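Local coordinates for protein OBCA, Oxalate Biosynthetic Component A (Burkholderia glumae, PDB 4NNB) that belongs to a TIM-barrel enzyme family and holds a magnesium ion and an oxaloacetate ion together in one pocket, at residues T209-R214 with G494-V499; I261-K266 with Y299-S304. All blocks are in the same frame, centred on the assembly; numbering follows the deposited sequence.

Contact 1 (T209-R214 with G494-V499); sequences TEETIR and GTWEQV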
loop_
_atom_site.group_PDB
_atom_site.type_symbol
_atom_site.label_atom_id
_atom_site.label_comp_id
_atom_site.label_asym_id
_atom_site.label_seq_id
_atom_site.Cartn_x
_atom_site.Cartn_y
_atom_site.Cartn_z
ATOM N N THR A 209 -2.712 -11.356 10.535
ATOM C CA THR A 209 -2.495 -11.393 11.979
ATOM C C THR A 209 -1.017 -11.200 12.315
ATOM O O THR A 209 -0.669 -10.389 13.175
ATOM C CB THR A 209 -2.987 -12.725 12.597
ATOM O OG1 THR A 209 -4.403 -12.836 12.422
ATOM C CG2 THR A 209 -2.671 -12.781 14.084
ATOM N N GLU A 210 -0.150 -11.935 11.634
ATOM C CA GLU A 210 1.279 -11.888 11.951
ATOM C C GLU A 210 1.858 -10.501 11.688
ATOM O O GLU A 210 2.612 -9.974 12.508
ATOM C CB GLU A 210 2.048 -12.966 11.175
ATOM C CG GLU A 210 3.559 -12.947 11.404
ATOM C CD GLU A 210 3.931 -13.266 12.845
ATOM O OE1 GLU A 210 3.134 -13.943 13.530
ATOM O OE2 GLU A 210 5.025 -12.843 13.291
ATOM N N GLU A 211 1.465 -9.883 10.574
ATOM C CA GLU A 211 1.958 -8.541 10.242
ATOM C C GLU A 211 1.423 -7.484 11.199
ATOM O O GLU A 211 2.152 -6.564 11.592
ATOM C CB GLU A 211 1.640 -8.177 8.776
ATOM C CG GLU A 211 2.140 -6.805 8.364
ATOM C CD GLU A 211 3.672 -6.702 8.388
ATOM O OE1 GLU A 211 4.349 -7.643 7.924
ATOM O OE2 GLU A 211 4.192 -5.678 8.869
ATOM N N THR A 212 0.154 -7.623 11.589
ATOM C CA THR A 212 -0.444 -6.724 12.575
ATOM C C THR A 212 0.356 -6.737 13.881
ATOM O O THR A 212 0.706 -5.689 14.431
ATOM C CB THR A 212 -1.921 -7.130 12.874
ATOM O OG1 THR A 212 -2.702 -6.964 11.681
ATOM C CG2 THR A 212 -2.512 -6.274 13.976
ATOM N N ILE A 213 0.624 -7.931 14.385
ATOM C CA ILE A 213 1.390 -8.074 15.620
ATOM C C ILE A 213 2.823 -7.548 15.485
ATOM O O ILE A 213 3.291 -6.798 16.347
ATOM C CB ILE A 213 1.372 -9.527 16.089
ATOM C CG1 ILE A 213 -0.024 -9.848 16.620
ATOM C CG2 ILE A 213 2.410 -9.748 17.201
ATOM C CD1 ILE A 213 -0.390 -11.265 16.455
ATOM N N ARG A 214 3.506 -7.913 14.405
ATOM C CA ARG A 214 4.840 -7.366 14.165
ATOM C C ARG A 214 4.836 -5.849 14.052
ATOM O O ARG A 214 5.722 -5.188 14.586
ATOM C CB ARG A 214 5.475 -7.977 12.914
ATOM C CG ARG A 214 5.706 -9.470 13.023
ATOM C CD ARG A 214 6.989 -9.839 12.330
ATOM N NE ARG A 214 8.099 -9.018 12.807
ATOM C CZ ARG A 214 9.283 -8.952 12.214
ATOM N NH1 ARG A 214 10.230 -8.170 12.707
ATOM N NH2 ARG A 214 9.517 -9.662 11.120
ATOM N N GLY A 494 8.283 -5.349 4.972
ATOM C CA GLY A 494 6.985 -5.451 5.602
ATOM C C GLY A 494 6.539 -4.090 6.098
ATOM O O GLY A 494 7.335 -3.145 6.145
ATOM N N THR A 495 5.258 -3.977 6.438
ATOM C CA THR A 495 4.768 -2.765 7.079
ATOM C C THR A 495 5.530 -2.518 8.380
ATOM O O THR A 495 5.867 -1.381 8.695
ATOM C CB THR A 495 3.236 -2.835 7.329
ATOM O OG1 THR A 495 2.556 -2.798 6.057
ATOM C CG2 THR A 495 2.779 -1.668 8.169
ATOM N N TRP A 496 5.830 -3.579 9.122
ATOM C CA TRP A 496 6.583 -3.414 10.369
ATOM C C TRP A 496 7.910 -2.666 10.139
ATOM O O TRP A 496 8.350 -1.892 10.990
ATOM C CB TRP A 496 6.844 -4.770 11.031
ATOM C CG TRP A 496 7.753 -5.643 10.223
ATOM C CD1 TRP A 496 7.384 -6.614 9.333
ATOM C CD2 TRP A 496 9.189 -5.619 10.225
ATOM N NE1 TRP A 496 8.506 -7.189 8.778
ATOM C CE2 TRP A 496 9.622 -6.599 9.311
ATOM C CE3 TRP A 496 10.145 -4.860 10.908
ATOM C CZ2 TRP A 496 10.977 -6.836 9.058
ATOM C CZ3 TRP A 496 11.493 -5.098 10.655
ATOM C CH2 TRP A 496 11.893 -6.076 9.743
ATOM N N GLU A 497 8.537 -2.883 8.987
ATOM C CA GLU A 497 9.808 -2.212 8.724
ATOM C C GLU A 497 9.591 -0.714 8.521
ATOM O O GLU A 497 10.354 0.109 9.040
ATOM C CB GLU A 497 10.552 -2.833 7.534
ATOM C CG GLU A 497 11.913 -2.176 7.307
ATOM C CD GLU A 497 12.739 -2.879 6.263
ATOM O OE1 GLU A 497 13.918 -3.156 6.541
ATOM O OE2 GLU A 497 12.217 -3.144 5.154
ATOM N N GLN A 498 8.533 -0.366 7.792
ATOM C CA GLN A 498 8.169 1.035 7.597
ATOM C C GLN A 498 7.811 1.706 8.912
ATOM O O GLN A 498 8.162 2.866 9.133
ATOM C CB GLN A 498 7.032 1.149 6.570
ATOM C CG GLN A 498 7.443 0.567 5.206
ATOM C CD GLN A 498 6.270 0.333 4.266
ATOM O OE1 GLN A 498 5.171 -0.036 4.699
ATOM N NE2 GLN A 498 6.495 0.555 2.976
ATOM N N VAL A 499 7.136 0.966 9.787
ATOM C CA VAL A 499 6.829 1.445 11.130
ATOM C C VAL A 499 8.109 1.744 11.940
ATOM O O VAL A 499 8.210 2.805 12.562
ATOM C CB VAL A 499 5.935 0.438 11.890
ATOM C CG1 VAL A 499 5.759 0.857 13.342
ATOM C CG2 VAL A 499 4.559 0.305 11.204
HETATM O O HOH W 1 4.086 -7.005 5.248
HETATM O O HOH W 2 6.863 -9.009 6.644
#
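E211 reaches across to the start of helix 495-507, where its OE2 accepts a hydrogen bond from W496 N at 2.7 Å. The donor comes nearly along the carboxylate's C-O bond, though the N-H...OE2 angle is only 144°. CG stands anti to the backbone N (chi1 -179°) and a bend at chi2 turns CD toward the helix start. With G494 as N-cap, OE2 sits by the first turn, where the positive end of the helix dipole would probably help hold the negative charge. The carboxylate also lies nearly in the indole plane at its edge, with OE1 3.5 Å from W496 CD1. A water extends this, giving to E211 OE1 at 3.1 Å and accepting from W496 NE1 at 3.3 Å.

Both helices belong to the outer layer of the TIM barrel; here the axes of 209-214 and 495-499 run almost parallel, 12° apart, with a closest approach of 9.3 Å.

In a cation-pi stack, R214 lays its guanidinium flat on W496, CZ being 3.8 Å from the centroid of the five-membered ring. NH1 sits over the middle of the indole, whose opposite face is met by E497 CB near the rim. T495 CB touches E211 OE2 at 3.4 Å, while T495 OG1 is hydrogen-bonded to L474 N.

Contact 2 (I261-K266 with Y299-S304); sequences IVPMVK and YDDVGS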
loop_
_atom_site.group_PDB
_atom_site.type_symbol
_atom_site.label_atom_id
_atom_site.label_comp_id
_atom_site.label_asym_id
_atom_site.label_seq_id
_atom_site.Cartn_x
_atom_site.Cartn_y
_atom_site.Cartn_z
ATOM N N ILE A 261 -9.382 -13.010 12.143
ATOM C CA ILE A 261 -8.365 -12.007 12.476
ATOM C C ILE A 261 -8.553 -11.352 13.842
ATOM O O ILE A 261 -7.600 -11.261 14.621
ATOM C CB ILE A 261 -8.244 -10.914 11.377
ATOM C CG1 ILE A 261 -7.740 -11.541 10.078
ATOM C CG2 ILE A 261 -7.322 -9.793 11.823
ATOM C CD1 ILE A 261 -8.090 -10.755 8.811
ATOM N N VAL A 262 -9.762 -10.881 14.131
ATOM C CA VAL A 262 -9.989 -10.153 15.375
ATOM C C VAL A 262 -9.553 -10.939 16.628
ATOM O O VAL A 262 -8.752 -10.429 17.412
ATOM C CB VAL A 262 -11.435 -9.600 15.497
ATOM C CG1 VAL A 262 -11.661 -9.016 16.875
ATOM C CG2 VAL A 262 -11.693 -8.543 14.399
ATOM N N PRO A 263 -10.044 -12.181 16.810
ATOM C CA PRO A 263 -9.576 -12.888 18.013
ATOM C C PRO A 263 -8.129 -13.399 17.913
ATOM O O PRO A 263 -7.480 -13.529 18.953
ATOM C CB PRO A 263 -10.545 -14.069 18.124
ATOM C CG PRO A 263 -10.976 -14.325 16.728
ATOM C CD PRO A 263 -11.068 -12.958 16.088
ATOM N N MET A 264 -7.624 -13.677 16.714
ATOM C CA MET A 264 -6.241 -14.148 16.608
ATOM C C MET A 264 -5.277 -13.040 17.024
ATOM O O MET A 264 -4.322 -13.279 17.769
ATOM C CB MET A 264 -5.924 -14.704 15.213
ATOM C CG MET A 264 -6.621 -16.039 14.934
ATOM S SD MET A 264 -6.149 -16.822 13.379
ATOM C CE MET A 264 -6.157 -15.425 12.298
ATOM N N VAL A 265 -5.558 -11.818 16.587
ATOM C CA VAL A 265 -4.762 -10.667 17.012
ATOM C C VAL A 265 -4.872 -10.449 18.513
ATOM O O VAL A 265 -3.860 -10.312 19.212
ATOM C CB VAL A 265 -5.187 -9.370 16.263
ATOM C CG1 VAL A 265 -4.569 -8.143 16.909
ATOM C CG2 VAL A 265 -4.769 -9.454 14.819
ATOM N N LYS A 266 -6.106 -10.425 19.007
ATOM C CA LYS A 266 -6.358 -10.122 20.411
ATOM C C LYS A 266 -5.796 -11.167 21.376
ATOM O O LYS A 266 -5.463 -10.848 22.517
ATOM C CB LYS A 266 -7.857 -9.934 20.649
ATOM C CG LYS A 266 -8.425 -8.658 20.024
ATOM C CD LYS A 266 -8.038 -7.438 20.825
ATOM C CE LYS A 266 -8.673 -6.189 20.240
ATOM N NZ LYS A 266 -8.850 -5.213 21.321
ATOM N N TYR A 299 -17.705 -8.648 18.827
ATOM C CA TYR A 299 -17.062 -9.949 18.675
ATOM C C TYR A 299 -17.037 -10.672 20.024
ATOM O O TYR A 299 -16.275 -10.293 20.907
ATOM C CB TYR A 299 -15.631 -9.795 18.114
ATOM C CG TYR A 299 -15.595 -9.459 16.635
ATOM C CD1 TYR A 299 -15.353 -10.437 15.681
ATOM C CD2 TYR A 299 -15.835 -8.164 16.199
ATOM C CE1 TYR A 299 -15.346 -10.124 14.323
ATOM C CE2 TYR A 299 -15.817 -7.840 14.848
ATOM C CZ TYR A 299 -15.586 -8.820 13.920
ATOM O OH TYR A 299 -15.576 -8.482 12.576
ATOM N N ASP A 300 -17.876 -11.698 20.188
ATOM C CA ASP A 300 -17.974 -12.408 21.472
ATOM C C ASP A 300 -16.637 -12.966 21.980
ATOM O O ASP A 300 -16.394 -13.001 23.186
ATOM C CB ASP A 300 -18.978 -13.565 21.394
ATOM C CG ASP A 300 -20.405 -13.102 21.198
ATOM O OD1 ASP A 300 -21.161 -13.828 20.515
ATOM O OD2 ASP A 300 -20.777 -12.030 21.723
ATOM N N ASP A 301 -15.777 -13.412 21.068
ATOM C CA ASP A 301 -14.513 -14.029 21.466
ATOM C C ASP A 301 -13.584 -13.029 22.111
ATOM O O ASP A 301 -12.598 -13.392 22.734
ATOM C CB ASP A 301 -13.802 -14.607 20.255
ATOM C CG ASP A 301 -14.571 -15.715 19.615
ATOM O OD1 ASP A 301 -15.481 -16.251 20.284
ATOM O OD2 ASP A 301 -14.259 -16.043 18.446
ATOM N N VAL A 302 -13.916 -11.760 21.959
ATOM C CA VAL A 302 -12.994 -10.691 22.254
ATOM C C VAL A 302 -13.630 -9.702 23.233
ATOM O O VAL A 302 -12.947 -8.914 23.893
ATOM C CB VAL A 302 -12.562 -10.096 20.900
ATOM C CG1 VAL A 302 -12.631 -8.596 20.848
ATOM C CG2 VAL A 302 -11.229 -10.663 20.517
ATOM N N GLY A 303 -14.951 -9.791 23.359
ATOM C CA GLY A 303 -15.673 -8.961 24.302
ATOM C C GLY A 303 -15.825 -7.495 23.927
ATOM O O GLY A 303 -16.051 -6.655 24.805
ATOM N N SER A 304 -15.714 -7.177 22.637
ATOM C CA SER A 304 -15.978 -5.816 22.174
ATOM C C SER A 304 -16.208 -5.762 20.668
ATOM O O SER A 304 -15.925 -6.714 19.954
ATOM C CB SER A 304 -14.823 -4.884 22.522
ATOM O OG SER A 304 -13.718 -5.141 21.676
#
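V262 points its branches at Y299 and V302, meeting each of them roughly at a right angle. Its CG2 sits over one face of the Y299 ring in a CH-pi contact, 4.0 Å from the ring centroid and 16° off the normal, shifted toward the rim near CZ. The other branch, CG1, lies 4.0 Å from V302 CG2.

V302 also crosses K266 at about a right angle, and its CG2 is 3.5 Å from K266 CB and from CG, tighter than usual for carbons. With V302 CG1 well off a staggered position (chi1 132°), the placement of this valine is somewhat doubtful. K266 bends at chi2, and its NZ goes on to a salt bridge with E307 and a hydrogen bond to A272 O.

P263, whose nitrogen has no hydrogen to give to the preceding turn, kinks the helix here. Its CB meets D301 CB at 3.9 Å. No hydrogen bond crosses between the segments; the turn 299-304 is tied within itself, Y299 O accepting from both V302 N and G303 N.

The loop from helix 291-294 to strand 308-311 packs on one part of helix 255-268, while I261 and M264 lean on helix 205-217 and I261 also reaches strand 222-229 of the barrel.

How the contacts relate
Helices 495-507, 205-217 and 255-268 stand next to one another around the barrel. Contact 1 joins the first two; contact 2 lies on the third, which meets helix 205-217 through T209 and T212 packing on M264 and V265. Both contacts are partly buried, but the centre of contact 1 is about 13 Å from the centre of the chain and that of contact 2 about 25 Å, with several of its loop residues touching a crystal neighbour. Their chemistry differs accordingly: charged and aromatic groups with waters between two helices in contact 1, apolar packing of a helix against an irregular loop in contact 2. In sequence, contact 2 is nested within the long span that contact 1 closes.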